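Long-range contact in N-acetylglucosamine-6-phosphate deacetylase (Thermotoga maritima, PDB 1O12), which probably removes the acetyl group from N-acetylglucosamine 6-phosphate, using a bound divalent metal cation: residues Ala68-Glu80 with Lys101-Ile113. Numbering follows the deposited sequence.
Sequences ADTMNCDFSEMEE and KMKEILRKARDYI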
loop_
_atom_site.group_PDB
_atom_site.type_symbol
_atom_site.label_atom_id
_atom_site.label_comp_id
_atom_site.label_asym_id
_atom_site.label_seq_id
_atom_site.Cartn_x
_atom_site.Cartn_y
_atom_site.Cartn_z
ATOM N N ALA A 68 -11.325 -23.143 26.134
ATOM C CA ALA A 68 -10.907 -24.288 25.305
ATOM C C ALA A 68 -9.693 -23.976 24.436
ATOM O O ALA A 68 -9.616 -22.904 23.847
ATOM C CB ALA A 68 -12.063 -24.720 24.431
ATOM N N ASP A 69 -8.744 -24.900 24.356
ATOM C CA ASP A 69 -7.550 -24.696 23.538
ATOM C C ASP A 69 -7.422 -25.844 22.563
ATOM O O ASP A 69 -7.990 -26.918 22.753
ATOM C CB ASP A 69 -6.243 -24.731 24.339
ATOM C CG ASP A 69 -6.371 -24.183 25.730
ATOM O OD1 ASP A 69 -5.760 -23.111 25.989
ATOM O OD2 ASP A 69 -7.059 -24.830 26.571
ATOM N N THR A 70 -6.608 -25.613 21.546
ATOM C CA THR A 70 -6.327 -26.604 20.540
ATOM C C THR A 70 -5.211 -27.506 21.106
ATOM O O THR A 70 -5.092 -28.682 20.736
ATOM C CB THR A 70 -5.894 -25.890 19.233
ATOM O OG1 THR A 70 -7.028 -25.207 18.689
ATOM C CG2 THR A 70 -5.335 -26.867 18.201
HETATM N N MSE A 71 -4.410 -26.963 22.020
HETATM C CA MSE A 71 -3.333 -27.749 22.609
HETATM C C MSE A 71 -3.874 -28.902 23.469
HETATM O O MSE A 71 -3.232 -29.948 23.590
HETATM C CB MSE A 71 -2.380 -26.856 23.423
HETATM C CG MSE A 71 -1.545 -25.871 22.577
HETATM SE SE MSE A 71 -0.800 -26.543 20.839
HETATM C CE MSE A 71 0.981 -27.117 21.413
ATOM N N ASN A 72 -5.060 -28.722 24.045
ATOM C CA ASN A 72 -5.684 -29.759 24.865
ATOM C C ASN A 72 -6.788 -30.481 24.085
ATOM O O ASN A 72 -7.465 -31.358 24.605
ATOM C CB ASN A 72 -6.217 -29.137 26.165
ATOM C CG ASN A 72 -5.079 -28.544 27.045
ATOM O OD1 ASN A 72 -4.244 -29.287 27.600
ATOM N ND2 ASN A 72 -5.034 -27.211 27.151
ATOM N N CYS A 73 -6.951 -30.087 22.824
ATOM C CA CYS A 73 -7.902 -30.675 21.899
ATOM C C CYS A 73 -9.333 -30.607 22.333
ATOM O O CYS A 73 -10.070 -31.582 22.206
ATOM C CB CYS A 73 -7.536 -32.119 21.624
ATOM S SG CYS A 73 -5.822 -32.352 21.082
ATOM N N ASP A 74 -9.732 -29.442 22.834
ATOM C CA ASP A 74 -11.103 -29.239 23.273
ATOM C C ASP A 74 -11.952 -28.835 22.073
ATOM O O ASP A 74 -12.561 -27.776 22.060
ATOM C CB ASP A 74 -11.149 -28.140 24.335
ATOM C CG ASP A 74 -10.154 -28.377 25.450
ATOM O OD1 ASP A 74 -10.299 -29.399 26.155
ATOM O OD2 ASP A 74 -9.226 -27.551 25.625
ATOM N N PHE A 75 -11.984 -29.687 21.062
ATOM C CA PHE A 75 -12.749 -29.419 19.852
ATOM C C PHE A 75 -14.237 -29.242 20.123
ATOM O O PHE A 75 -14.855 -28.289 19.640
ATOM C CB PHE A 75 -12.528 -30.551 18.845
ATOM C CG PHE A 75 -11.080 -30.842 18.585
ATOM C CD1 PHE A 75 -10.585 -32.139 18.713
ATOM C CD2 PHE A 75 -10.201 -29.811 18.253
ATOM C CE1 PHE A 75 -9.234 -32.413 18.518
ATOM C CE2 PHE A 75 -8.838 -30.063 18.056
ATOM C CZ PHE A 75 -8.347 -31.371 18.190
ATOM N N SER A 76 -14.817 -30.150 20.895
ATOM C CA SER A 76 -16.234 -30.073 21.207
ATOM C C SER A 76 -16.606 -28.757 21.850
ATOM O O SER A 76 -17.658 -28.191 21.547
ATOM C CB SER A 76 -16.634 -31.193 22.152
ATOM O OG SER A 76 -18.043 -31.193 22.290
ATOM N N GLU A 77 -15.759 -28.267 22.751
ATOM C CA GLU A 77 -16.067 -26.998 23.404
ATOM C C GLU A 77 -15.957 -25.862 22.406
ATOM O O GLU A 77 -16.870 -25.032 22.307
ATOM C CB GLU A 77 -15.150 -26.718 24.609
ATOM C CG GLU A 77 -15.407 -27.604 25.800
ATOM C CD GLU A 77 -14.836 -28.988 25.603
ATOM O OE1 GLU A 77 -15.155 -29.887 26.417
ATOM O OE2 GLU A 77 -14.053 -29.186 24.638
HETATM N N MSE A 78 -14.851 -25.828 21.665
HETATM C CA MSE A 78 -14.656 -24.781 20.672
HETATM C C MSE A 78 -15.816 -24.752 19.686
HETATM O O MSE A 78 -16.410 -23.689 19.458
HETATM C CB MSE A 78 -13.347 -25.007 19.929
HETATM C CG MSE A 78 -12.138 -24.842 20.821
HETATM SE SE MSE A 78 -10.390 -25.170 19.991
HETATM C CE MSE A 78 -10.282 -23.601 18.831
ATOM N N GLU A 79 -16.162 -25.915 19.126
ATOM C CA GLU A 79 -17.237 -25.975 18.145
ATOM C C GLU A 79 -18.553 -25.372 18.622
ATOM O O GLU A 79 -19.142 -24.510 17.968
ATOM C CB GLU A 79 -17.500 -27.412 17.713
ATOM C CG GLU A 79 -18.733 -27.571 16.823
ATOM C CD GLU A 79 -18.844 -28.959 16.183
ATOM O OE1 GLU A 79 -19.837 -29.212 15.466
ATOM O OE2 GLU A 79 -17.938 -29.805 16.393
ATOM N N GLU A 80 -19.003 -25.859 19.766
ATOM C CA GLU A 80 -20.231 -25.444 20.376
ATOM C C GLU A 80 -20.261 -23.912 20.589
ATOM O O GLU A 80 -21.265 -23.255 20.299
ATOM C CB GLU A 80 -20.384 -26.228 21.692
ATOM C CG GLU A 80 -21.732 -26.110 22.368
ATOM C CD GLU A 80 -22.899 -26.048 21.368
ATOM O OE1 GLU A 80 -22.962 -26.893 20.431
ATOM O OE2 GLU A 80 -23.760 -25.147 21.533
ATOM N N LYS A 101 3.462 -33.546 20.194
ATOM C CA LYS A 101 2.183 -32.877 20.407
ATOM C C LYS A 101 1.422 -32.816 19.098
ATOM O O LYS A 101 0.234 -33.106 19.044
ATOM C CB LYS A 101 2.404 -31.461 20.933
ATOM C CG LYS A 101 2.817 -31.412 22.381
ATOM C CD LYS A 101 1.786 -32.115 23.250
ATOM C CE LYS A 101 0.373 -31.586 22.984
ATOM N NZ LYS A 101 0.330 -30.110 23.167
HETATM N N MSE A 102 2.132 -32.424 18.051
HETATM C CA MSE A 102 1.591 -32.318 16.714
HETATM C C MSE A 102 0.839 -33.597 16.322
HETATM O O MSE A 102 -0.348 -33.542 15.992
HETATM C CB MSE A 102 2.747 -32.074 15.745
HETATM C CG MSE A 102 2.632 -30.884 14.822
HETATM SE SE MSE A 102 4.442 -30.250 14.315
HETATM C CE MSE A 102 4.721 -28.898 15.723
ATOM N N LYS A 103 1.528 -34.743 16.353
ATOM C CA LYS A 103 0.928 -36.030 15.987
ATOM C C LYS A 103 -0.303 -36.307 16.825
ATOM O O LYS A 103 -1.293 -36.816 16.306
ATOM C CB LYS A 103 1.911 -37.190 16.167
ATOM C CG LYS A 103 3.175 -37.130 15.292
ATOM C CD LYS A 103 3.558 -38.540 14.792
ATOM C CE LYS A 103 3.671 -39.565 15.941
ATOM N NZ LYS A 103 3.520 -41.012 15.532
ATOM N N GLU A 104 -0.242 -35.961 18.111
ATOM C CA GLU A 104 -1.363 -36.177 19.017
ATOM C C GLU A 104 -2.537 -35.244 18.706
ATOM O O GLU A 104 -3.701 -35.642 18.806
ATOM C CB GLU A 104 -0.934 -35.977 20.478
ATOM C CG GLU A 104 -2.051 -36.250 21.516
ATOM C CD GLU A 104 -2.239 -35.100 22.523
ATOM O OE1 GLU A 104 -3.211 -35.127 23.326
ATOM O OE2 GLU A 104 -1.413 -34.159 22.515
ATOM N N ILE A 105 -2.248 -34.003 18.332
ATOM C CA ILE A 105 -3.331 -33.084 18.025
ATOM C C ILE A 105 -3.989 -33.483 16.696
ATOM O O ILE A 105 -5.217 -33.469 16.577
ATOM C CB ILE A 105 -2.823 -31.642 18.004
ATOM C CG1 ILE A 105 -2.508 -31.230 19.445
ATOM C CG2 ILE A 105 -3.888 -30.712 17.406
ATOM C CD1 ILE A 105 -1.623 -30.055 19.585
ATOM N N LEU A 106 -3.170 -33.867 15.711
ATOM C CA LEU A 106 -3.706 -34.299 14.438
ATOM C C LEU A 106 -4.526 -35.589 14.651
ATOM O O LEU A 106 -5.586 -35.773 14.051
ATOM C CB LEU A 106 -2.570 -34.537 13.443
ATOM C CG LEU A 106 -1.889 -33.260 12.936
ATOM C CD1 LEU A 106 -0.705 -33.625 12.041
ATOM C CD2 LEU A 106 -2.904 -32.379 12.150
ATOM N N ARG A 107 -4.053 -36.456 15.543
ATOM C CA ARG A 107 -4.715 -37.727 15.798
ATOM C C ARG A 107 -6.082 -37.573 16.461
ATOM O O ARG A 107 -7.043 -38.243 16.072
ATOM C CB ARG A 107 -3.802 -38.615 16.653
ATOM C CG ARG A 107 -4.285 -40.030 16.891
ATOM C CD ARG A 107 -3.202 -40.847 17.616
ATOM N NE ARG A 107 -2.821 -40.251 18.904
ATOM C CZ ARG A 107 -1.591 -39.811 19.216
ATOM N NH1 ARG A 107 -0.574 -39.888 18.337
ATOM N NH2 ARG A 107 -1.382 -39.278 20.423
ATOM N N LYS A 108 -6.175 -36.695 17.452
ATOM C CA LYS A 108 -7.442 -36.485 18.129
ATOM C C LYS A 108 -8.454 -35.713 17.278
ATOM O O LYS A 108 -9.677 -35.898 17.409
ATOM C CB LYS A 108 -7.214 -35.764 19.437
ATOM C CG LYS A 108 -6.511 -36.596 20.501
ATOM C CD LYS A 108 -6.536 -35.809 21.822
ATOM C CE LYS A 108 -5.791 -36.507 22.947
ATOM N NZ LYS A 108 -6.149 -35.895 24.269
ATOM N N ALA A 109 -7.960 -34.843 16.407
ATOM C CA ALA A 109 -8.863 -34.097 15.547
ATOM C C ALA A 109 -9.429 -35.095 14.519
ATOM O O ALA A 109 -10.629 -35.057 14.192
ATOM C CB ALA A 109 -8.107 -32.946 14.849
ATOM N N ARG A 110 -8.561 -35.982 14.024
ATOM C CA ARG A 110 -8.955 -37.010 13.064
ATOM C C ARG A 110 -10.045 -37.901 13.678
ATOM O O ARG A 110 -11.022 -38.231 13.009
ATOM C CB ARG A 110 -7.750 -37.885 12.677
ATOM C CG ARG A 110 -8.014 -38.982 11.588
ATOM C CD ARG A 110 -7.015 -40.172 11.745
ATOM N NE ARG A 110 -7.152 -40.826 13.058
ATOM C CZ ARG A 110 -6.255 -41.637 13.616
ATOM N NH1 ARG A 110 -5.128 -41.926 12.993
ATOM N NH2 ARG A 110 -6.467 -42.131 14.824
ATOM N N ASP A 111 -9.878 -38.277 14.945
ATOM C CA ASP A 111 -10.862 -39.122 15.608
ATOM C C ASP A 111 -12.134 -38.323 15.872
ATOM O O ASP A 111 -13.261 -38.857 15.816
ATOM C CB ASP A 111 -10.339 -39.659 16.955
ATOM C CG ASP A 111 -9.158 -40.605 16.813
ATOM O OD1 ASP A 111 -8.950 -41.191 15.724
ATOM O OD2 ASP A 111 -8.441 -40.777 17.819
ATOM N N TYR A 112 -11.950 -37.045 16.195
ATOM C CA TYR A 112 -13.072 -36.181 16.467
ATOM C C TYR A 112 -13.901 -35.982 15.200
ATOM O O TYR A 112 -15.121 -35.884 15.258
ATOM C CB TYR A 112 -12.583 -34.829 16.978
ATOM C CG TYR A 112 -13.723 -33.906 17.332
ATOM C CD1 TYR A 112 -14.335 -33.992 18.572
ATOM C CD2 TYR A 112 -14.226 -32.986 16.404
ATOM C CE1 TYR A 112 -15.412 -33.198 18.898
ATOM C CE2 TYR A 112 -15.307 -32.178 16.714
ATOM C CZ TYR A 112 -15.904 -32.283 17.971
ATOM O OH TYR A 112 -16.975 -31.467 18.343
ATOM N N ILE A 113 -13.255 -35.946 14.042
ATOM C CA ILE A 113 -14.024 -35.723 12.827
ATOM C C ILE A 113 -14.821 -36.967 12.421
ATOM O O ILE A 113 -15.947 -36.864 11.900
ATOM C CB ILE A 113 -13.088 -35.202 11.692
ATOM C CG1 ILE A 113 -12.609 -33.794 12.091
ATOM C CG2 ILE A 113 -13.790 -35.281 10.320
ATOM C CD1 ILE A 113 -11.689 -33.080 11.083
#
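Two neighbouring helices on the outside of the amidohydrolase barrel, 75-83 and 99-115, meet where Phe75 drops as a knob into the hole formed by Ile105, Lys108, Ala109 and Tyr112. CG anti to the carbonyl carbon (chi1 -52°) sends the ring in against the second helix, which it reaches with CE1 and CZ, and CZ lies 3.7 Å from Ala109 CB. The backbone of helix 75-83 sets Phe75 CB directly over the centre of the Tyr112 ring, a CH-pi contact 3.6 Å from CB to the ring centroid. The two rings themselves meet obliquely, planes 56° apart. The Tyr112 side chain slides past Phe75 in the opposite direction, and its OH donates a 2.7 Å hydrogen bond to Glu79 OE2, which lies at the ring edge but receives the bond from above its own carboxylate plane. Thr119 OG1 is a second partner of that oxygen, and Tyr83 OH bonds Glu79 OE1, so both carboxylate oxygens are engaged. Toward the start of helix 99-115 the loop 70-74 takes over: Cys73 SG rests 3.6 Å from Lys108 CD. Selenomethionine Met71 touches Ile105 CD1 through SE at 3.8 Å. Phe75 also touches Ala92 of strand 87-93, and Ala109 touches Val124 of strand 121-127. Segments 75-80 and 101-113 cross at -61°, consecutive outer helices packed over parallel strands as in a TIM barrel.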